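Local coordinates for peptidase M42 (Thaumarchaeota archaeon SCGC AB-539-E09, PDB 5DS0), which probably acts as a metal-dependent aminopeptidase of the TET type, trimming amino acids from the N-termini of peptides as part of a twelve-subunit particle, at residues P164-Q169 with V173-A178; M189-R194 with L342-I347. All coordinates share one frame; numbering follows the deposited sequence.

Contact 1: residues P164-Q169 with V173-A178; sequences PFSVIQ and VAMGKA
S166 and M175 face each other as a hydrogen-bonded antiparallel pair. S166 N gives to M175 O at 2.9 Å, and M175 N gives to S166 O at 2.8 Å. I168 and V173 form the next such pair. I168 N reaches V173 O at 2.7 Å, nearly straight (174° at the hydrogen). V173 N to I168 O is longer, 3.2 Å, and comes in tilted from the carbonyl plane. Between them lies the non-hydrogen-bonded pair of V167 and A174. The result is a short beta hairpin of strands 166-168 and 173-176.

I168 and V173 share one face with S166 and M175. The first torsion of I168 (chi1 57°) places CG1 between its backbone N and carbonyl carbon. From there I168 CG1 lies 4.0 Å from V173 CB. M175, a selenomethionine, runs out extended, and its SE is 4.3 Å from I168 CD1. Q169 lies beside V173, with CB 4.0 Å from V173 CG2. On the face of V167 and A174, the F165 ring reaches A174. CG stands opposite the backbone N (chi1 180°), which lets F165 CE1 approach A174 CB at 3.9 Å. The ring also packs on M14 of helix 2-15 and on F179. Replacing F165 with alanine would probably open a gap among A174, M14 and F179.

Polar groups at the ends look outward to a second subunit. Q169 NE2 is hydrogen-bonded to I140 O, and P164 O to R100 NH2, both of that subunit, and I168 packs on the same I140.

Strand 173-176 is also bonded on its other edge, where A174 pairs with L331 and G176 with G329. Main-chain bonds thus hold the hairpin in the larger sheet, while strand 166-168 and its flanks also meet the neighbouring subunit.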
loop_
_atom_site.group_PDB
_atom_site.type_symbol
_atom_site.label_atom_id
_atom_site.label_comp_id
_atom_site.label_asym_id
_atom_site.label_seq_id
_atom_site.Cartn_x
_atom_site.Cartn_y
_atom_site.Cartn_z
ATOM N N PRO C 164 -6.261 -43.673 -7.231
ATOM C CA PRO C 164 -6.731 -44.867 -7.934
ATOM C C PRO C 164 -7.372 -44.547 -9.261
ATOM O O PRO C 164 -7.951 -43.476 -9.446
ATOM C CB PRO C 164 -7.790 -45.448 -7.006
ATOM C CG PRO C 164 -7.604 -44.777 -5.697
ATOM C CD PRO C 164 -6.997 -43.443 -5.980
ATOM N N PHE C 165 -7.313 -45.511 -10.159
ATOM C CA PHE C 165 -7.916 -45.376 -11.460
ATOM C C PHE C 165 -9.329 -45.963 -11.475
ATOM O O PHE C 165 -9.562 -47.073 -10.977
ATOM C CB PHE C 165 -7.064 -46.101 -12.486
ATOM C CG PHE C 165 -7.612 -46.025 -13.878
ATOM C CD1 PHE C 165 -7.276 -44.967 -14.705
ATOM C CD2 PHE C 165 -8.470 -47.006 -14.354
ATOM C CE1 PHE C 165 -7.774 -44.901 -15.992
ATOM C CE2 PHE C 165 -8.981 -46.942 -15.633
ATOM C CZ PHE C 165 -8.630 -45.893 -16.456
ATOM N N SER C 166 -10.261 -45.218 -12.057
ATOM C CA SER C 166 -11.589 -45.741 -12.324
ATOM C C SER C 166 -12.164 -45.088 -13.553
ATOM O O SER C 166 -11.563 -44.181 -14.128
ATOM C CB SER C 166 -12.499 -45.521 -11.129
ATOM O OG SER C 166 -12.924 -44.181 -11.064
ATOM N N VAL C 167 -13.321 -45.579 -13.966
ATOM C CA VAL C 167 -14.055 -44.992 -15.077
ATOM C C VAL C 167 -15.407 -44.525 -14.570
ATOM O O VAL C 167 -16.069 -45.231 -13.812
ATOM C CB VAL C 167 -14.268 -45.996 -16.212
ATOM C CG1 VAL C 167 -15.019 -45.343 -17.362
ATOM C CG2 VAL C 167 -12.935 -46.530 -16.705
ATOM N N ILE C 168 -15.821 -43.340 -15.002
ATOM C CA ILE C 168 -17.109 -42.767 -14.594
ATOM C C ILE C 168 -17.948 -42.383 -15.818
ATOM O O ILE C 168 -17.562 -42.653 -16.956
ATOM C CB ILE C 168 -16.901 -41.561 -13.654
ATOM C CG1 ILE C 168 -16.030 -40.501 -14.316
ATOM C CG2 ILE C 168 -16.274 -42.028 -12.353
ATOM C CD1 ILE C 168 -16.009 -39.186 -13.574
ATOM N N GLN C 169 -19.099 -41.768 -15.569
ATOM C CA GLN C 169 -19.998 -41.328 -16.644
ATOM C C GLN C 169 -20.352 -42.468 -17.586
ATOM O O GLN C 169 -20.130 -42.389 -18.791
ATOM C CB GLN C 169 -19.368 -40.171 -17.415
ATOM C CG GLN C 169 -19.328 -38.873 -16.635
ATOM C CD GLN C 169 -20.701 -38.257 -16.476
ATOM O OE1 GLN C 169 -21.621 -38.555 -17.228
ATOM N NE2 GLN C 169 -20.833 -37.364 -15.523
ATOM N N VAL C 173 -15.641 -41.796 -19.339
ATOM C CA VAL C 173 -14.604 -40.883 -18.835
ATOM C C VAL C 173 -13.709 -41.530 -17.795
ATOM O O VAL C 173 -14.192 -42.070 -16.808
ATOM C CB VAL C 173 -15.239 -39.663 -18.158
ATOM C CG1 VAL C 173 -14.190 -38.809 -17.491
ATOM C CG2 VAL C 173 -16.037 -38.844 -19.165
ATOM N N ALA C 174 -12.407 -41.469 -18.032
ATOM C CA ALA C 174 -11.424 -42.093 -17.156
ATOM C C ALA C 174 -10.974 -41.115 -16.089
ATOM O O ALA C 174 -10.790 -39.934 -16.376
ATOM C CB ALA C 174 -10.227 -42.556 -17.974
HETATM N N MSE C 175 -10.775 -41.617 -14.875
HETATM C CA MSE C 175 -10.409 -40.781 -13.737
HETATM C C MSE C 175 -9.219 -41.368 -13.042
HETATM O O MSE C 175 -9.219 -42.544 -12.699
HETATM C CB MSE C 175 -11.566 -40.734 -12.765
HETATM C CG MSE C 175 -11.317 -39.806 -11.580
HETATM SE SE MSE C 175 -12.992 -39.729 -10.515
HETATM C CE MSE C 175 -12.510 -38.583 -8.995
ATOM N N GLY C 176 -8.195 -40.548 -12.826
ATOM C CA GLY C 176 -6.980 -40.984 -12.176
ATOM C C GLY C 176 -5.832 -40.037 -12.410
ATOM O O GLY C 176 -6.020 -38.906 -12.853
ATOM N N LYS C 177 -4.635 -40.470 -12.039
ATOM C CA LYS C 177 -3.453 -39.610 -12.134
ATOM C C LYS C 177 -2.615 -40.011 -13.325
ATOM O O LYS C 177 -2.887 -41.006 -13.990
ATOM C CB LYS C 177 -2.605 -39.716 -10.874
ATOM C CG LYS C 177 -1.847 -41.035 -10.741
ATOM C CD LYS C 177 -0.968 -41.049 -9.507
ATOM C CE LYS C 177 -0.392 -42.424 -9.234
ATOM N NZ LYS C 177 0.777 -42.682 -10.106
ATOM N N ALA C 178 -1.607 -39.198 -13.598
ATOM C CA ALA C 178 -0.574 -39.509 -14.578
ATOM C C ALA C 178 -1.044 -39.652 -16.022
ATOM O O ALA C 178 -0.295 -40.161 -16.858
ATOM C CB ALA C 178 0.190 -40.749 -14.144
#

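Contact 2: residues M189-R194 with L342-I347; sequences MEAIRR and LVIELI
A191 CB meets V343 and I344 where helices 179-197 and 333-349 pack together. The methyl is 3.8 Å from V343 CG2 and 4.2 Å from I344 CG1. With only a methyl at A191, its CA lies 6.1 Å from I344 CA. One turn on, R194 adds its CB, which sits 4.1 Å from I344 CD1. I344 starts with CG1 opposite its carbonyl carbon (chi1 -72°) and then runs extended, which carries CD1 past A191 to R194. The local helix axes cross at -57°, 9.7 Å apart.

The next shell fixes the arginines. R194 NH1 forms a salt bridge with E337, earlier on helix 333-349, so the polar end of R194 bridges the same two helices that its CB helps to pack. Its CG rests over one face of the R193 guanidinium, toward the rim. R193 grips E190 side-on: R193 NH2 is 2.8 Å from E190 OE1, and NE is 3.1 Å from OE2. Both oxygens lie close to the guanidinium plane, but the carboxylate is turned against it, and the groups are not coplanar.

The hydroxyls of S6 and Y33 tie this ion pair to helices 2-15 and 24-34, while D197, on the same helix, pairs with R193 NH1. The two helices follow neighbouring strands 173-176 and 329-332 of the mixed sheet. Their buried crossing is a small aliphatic patch with a salt bridge beside it.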
loop_
_atom_site.group_PDB
_atom_site.type_symbol
_atom_site.label_atom_id
_atom_site.label_comp_id
_atom_site.label_asym_id
_atom_site.label_seq_id
_atom_site.Cartn_x
_atom_site.Cartn_y
_atom_site.Cartn_z
HETATM N N MSE C 189 1.401 -47.256 -27.997
HETATM C CA MSE C 189 1.460 -48.704 -27.794
HETATM C C MSE C 189 0.287 -49.411 -28.427
HETATM O O MSE C 189 0.455 -50.461 -29.036
HETATM C CB MSE C 189 1.494 -49.016 -26.306
HETATM C CG MSE C 189 2.896 -48.774 -25.779
HETATM SE SE MSE C 189 3.019 -49.421 -23.930
HETATM C CE MSE C 189 1.975 -48.036 -22.998
ATOM N N GLU C 190 -0.908 -48.859 -28.276
ATOM C CA GLU C 190 -2.096 -49.466 -28.860
ATOM C C GLU C 190 -2.072 -49.372 -30.367
ATOM O O GLU C 190 -2.575 -50.258 -31.051
ATOM C CB GLU C 190 -3.371 -48.814 -28.323
ATOM C CG GLU C 190 -3.720 -49.253 -26.907
ATOM C CD GLU C 190 -4.054 -50.728 -26.826
ATOM O OE1 GLU C 190 -5.190 -51.091 -27.197
ATOM O OE2 GLU C 190 -3.167 -51.521 -26.443
ATOM N N ALA C 191 -1.507 -48.292 -30.889
ATOM C CA ALA C 191 -1.388 -48.132 -32.326
ATOM C C ALA C 191 -0.506 -49.235 -32.891
ATOM O O ALA C 191 -0.885 -49.911 -33.834
ATOM C CB ALA C 191 -0.812 -46.771 -32.665
ATOM N N ILE C 192 0.668 -49.415 -32.309
ATOM C CA ILE C 192 1.583 -50.443 -32.766
ATOM C C ILE C 192 0.958 -51.824 -32.623
ATOM O O ILE C 192 1.080 -52.655 -33.522
ATOM C CB ILE C 192 2.927 -50.364 -32.016
ATOM C CG1 ILE C 192 3.710 -49.147 -32.509
ATOM C CG2 ILE C 192 3.759 -51.611 -32.244
ATOM C CD1 ILE C 192 4.813 -48.706 -31.575
ATOM N N ARG C 193 0.280 -52.070 -31.509
ATOM C CA ARG C 193 -0.347 -53.370 -31.297
ATOM C C ARG C 193 -1.344 -53.661 -32.383
ATOM O O ARG C 193 -1.311 -54.728 -32.986
ATOM C CB ARG C 193 -1.052 -53.438 -29.949
ATOM C CG ARG C 193 -1.736 -54.778 -29.707
ATOM C CD ARG C 193 -2.440 -54.846 -28.367
ATOM N NE ARG C 193 -3.624 -53.995 -28.287
ATOM C CZ ARG C 193 -4.816 -54.251 -28.825
ATOM N NH1 ARG C 193 -5.033 -55.355 -29.524
ATOM N NH2 ARG C 193 -5.790 -53.354 -28.672
ATOM N N ARG C 194 -2.224 -52.708 -32.636
ATOM C CA ARG C 194 -3.280 -52.888 -33.620
ATOM C C ARG C 194 -2.781 -53.075 -35.034
ATOM O O ARG C 194 -3.373 -53.812 -35.816
ATOM C CB ARG C 194 -4.269 -51.728 -33.574
ATOM C CG ARG C 194 -5.397 -52.089 -32.590
ATOM C CD ARG C 194 -6.002 -50.946 -31.692
ATOM N NE ARG C 194 -6.862 -50.081 -32.486
ATOM C CZ ARG C 194 -7.796 -49.234 -32.041
ATOM N NH1 ARG C 194 -8.427 -48.555 -32.963
ATOM N NH2 ARG C 194 -8.126 -49.030 -30.745
ATOM N N LEU C 342 -6.409 -41.986 -35.504
ATOM C CA LEU C 342 -5.736 -40.958 -36.273
ATOM C C LEU C 342 -4.262 -41.286 -36.531
ATOM O O LEU C 342 -3.794 -41.136 -37.660
ATOM C CB LEU C 342 -5.840 -39.608 -35.560
ATOM C CG LEU C 342 -5.120 -38.443 -36.237
ATOM C CD1 LEU C 342 -5.656 -38.206 -37.639
ATOM C CD2 LEU C 342 -5.245 -37.184 -35.394
ATOM N N VAL C 343 -3.550 -41.721 -35.492
ATOM C CA VAL C 343 -2.112 -42.001 -35.621
ATOM C C VAL C 343 -1.890 -43.140 -36.623
ATOM O O VAL C 343 -0.968 -43.075 -37.430
ATOM C CB VAL C 343 -1.335 -42.290 -34.277
ATOM C CG1 VAL C 343 -1.049 -41.009 -33.504
ATOM C CG2 VAL C 343 -2.048 -43.268 -33.371
ATOM N N ILE C 344 -2.763 -44.141 -36.612
ATOM C CA ILE C 344 -2.677 -45.229 -37.570
ATOM C C ILE C 344 -2.826 -44.716 -39.003
ATOM O O ILE C 344 -2.004 -45.028 -39.862
ATOM C CB ILE C 344 -3.713 -46.319 -37.252
ATOM C CG1 ILE C 344 -3.281 -47.086 -35.992
ATOM C CG2 ILE C 344 -3.875 -47.284 -38.415
ATOM C CD1 ILE C 344 -4.331 -48.009 -35.408
ATOM N N GLU C 345 -3.858 -43.914 -39.254
ATOM C CA GLU C 345 -4.068 -43.359 -40.588
ATOM C C GLU C 345 -2.865 -42.558 -41.052
ATOM O O GLU C 345 -2.518 -42.576 -42.225
ATOM C CB GLU C 345 -5.308 -42.465 -40.626
ATOM C CG GLU C 345 -6.627 -43.162 -40.343
ATOM C CD GLU C 345 -6.791 -44.456 -41.109
ATOM O OE1 GLU C 345 -6.820 -44.425 -42.361
ATOM O OE2 GLU C 345 -6.929 -45.501 -40.455
ATOM N N LEU C 346 -2.250 -41.819 -40.144
ATOM C CA LEU C 346 -1.082 -41.014 -40.495
ATOM C C LEU C 346 0.061 -41.917 -40.900
ATOM O O LEU C 346 0.654 -41.737 -41.960
ATOM C CB LEU C 346 -0.641 -40.148 -39.323
ATOM C CG LEU C 346 -1.625 -39.066 -38.895
ATOM C CD1 LEU C 346 -1.143 -38.439 -37.605
ATOM C CD2 LEU C 346 -1.781 -38.005 -39.963
ATOM N N ILE C 347 0.346 -42.900 -40.064
ATOM C CA ILE C 347 1.440 -43.820 -40.322
ATOM C C ILE C 347 1.264 -44.568 -41.648
ATOM O O ILE C 347 2.231 -44.779 -42.371
ATOM C CB ILE C 347 1.594 -44.805 -39.142
ATOM C CG1 ILE C 347 2.129 -44.060 -37.928
ATOM C CG2 ILE C 347 2.532 -45.955 -39.481
ATOM C CD1 ILE C 347 1.893 -44.786 -36.634
#

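Contact 1 leads directly into one helix of contact 2, and the strand next to its hairpin leads into the other. Strand 173-176 passes through A178, at the N-cap position, into helix 179-197, which carries residues 189-194. Strand 329-332, which pairs with the other edge of strand 173-176, leads into helix 333-349, which carries residues 342-347. Contact 1 and contact 2 do not touch: the centres of contact 1 and contact 2 are about 23 Å apart, and their nearest atoms about 10 Å. Two cobalt ions share D180, near the start of helix 179-197. H325, a ligand of one of them, lies shortly before strand 329-332.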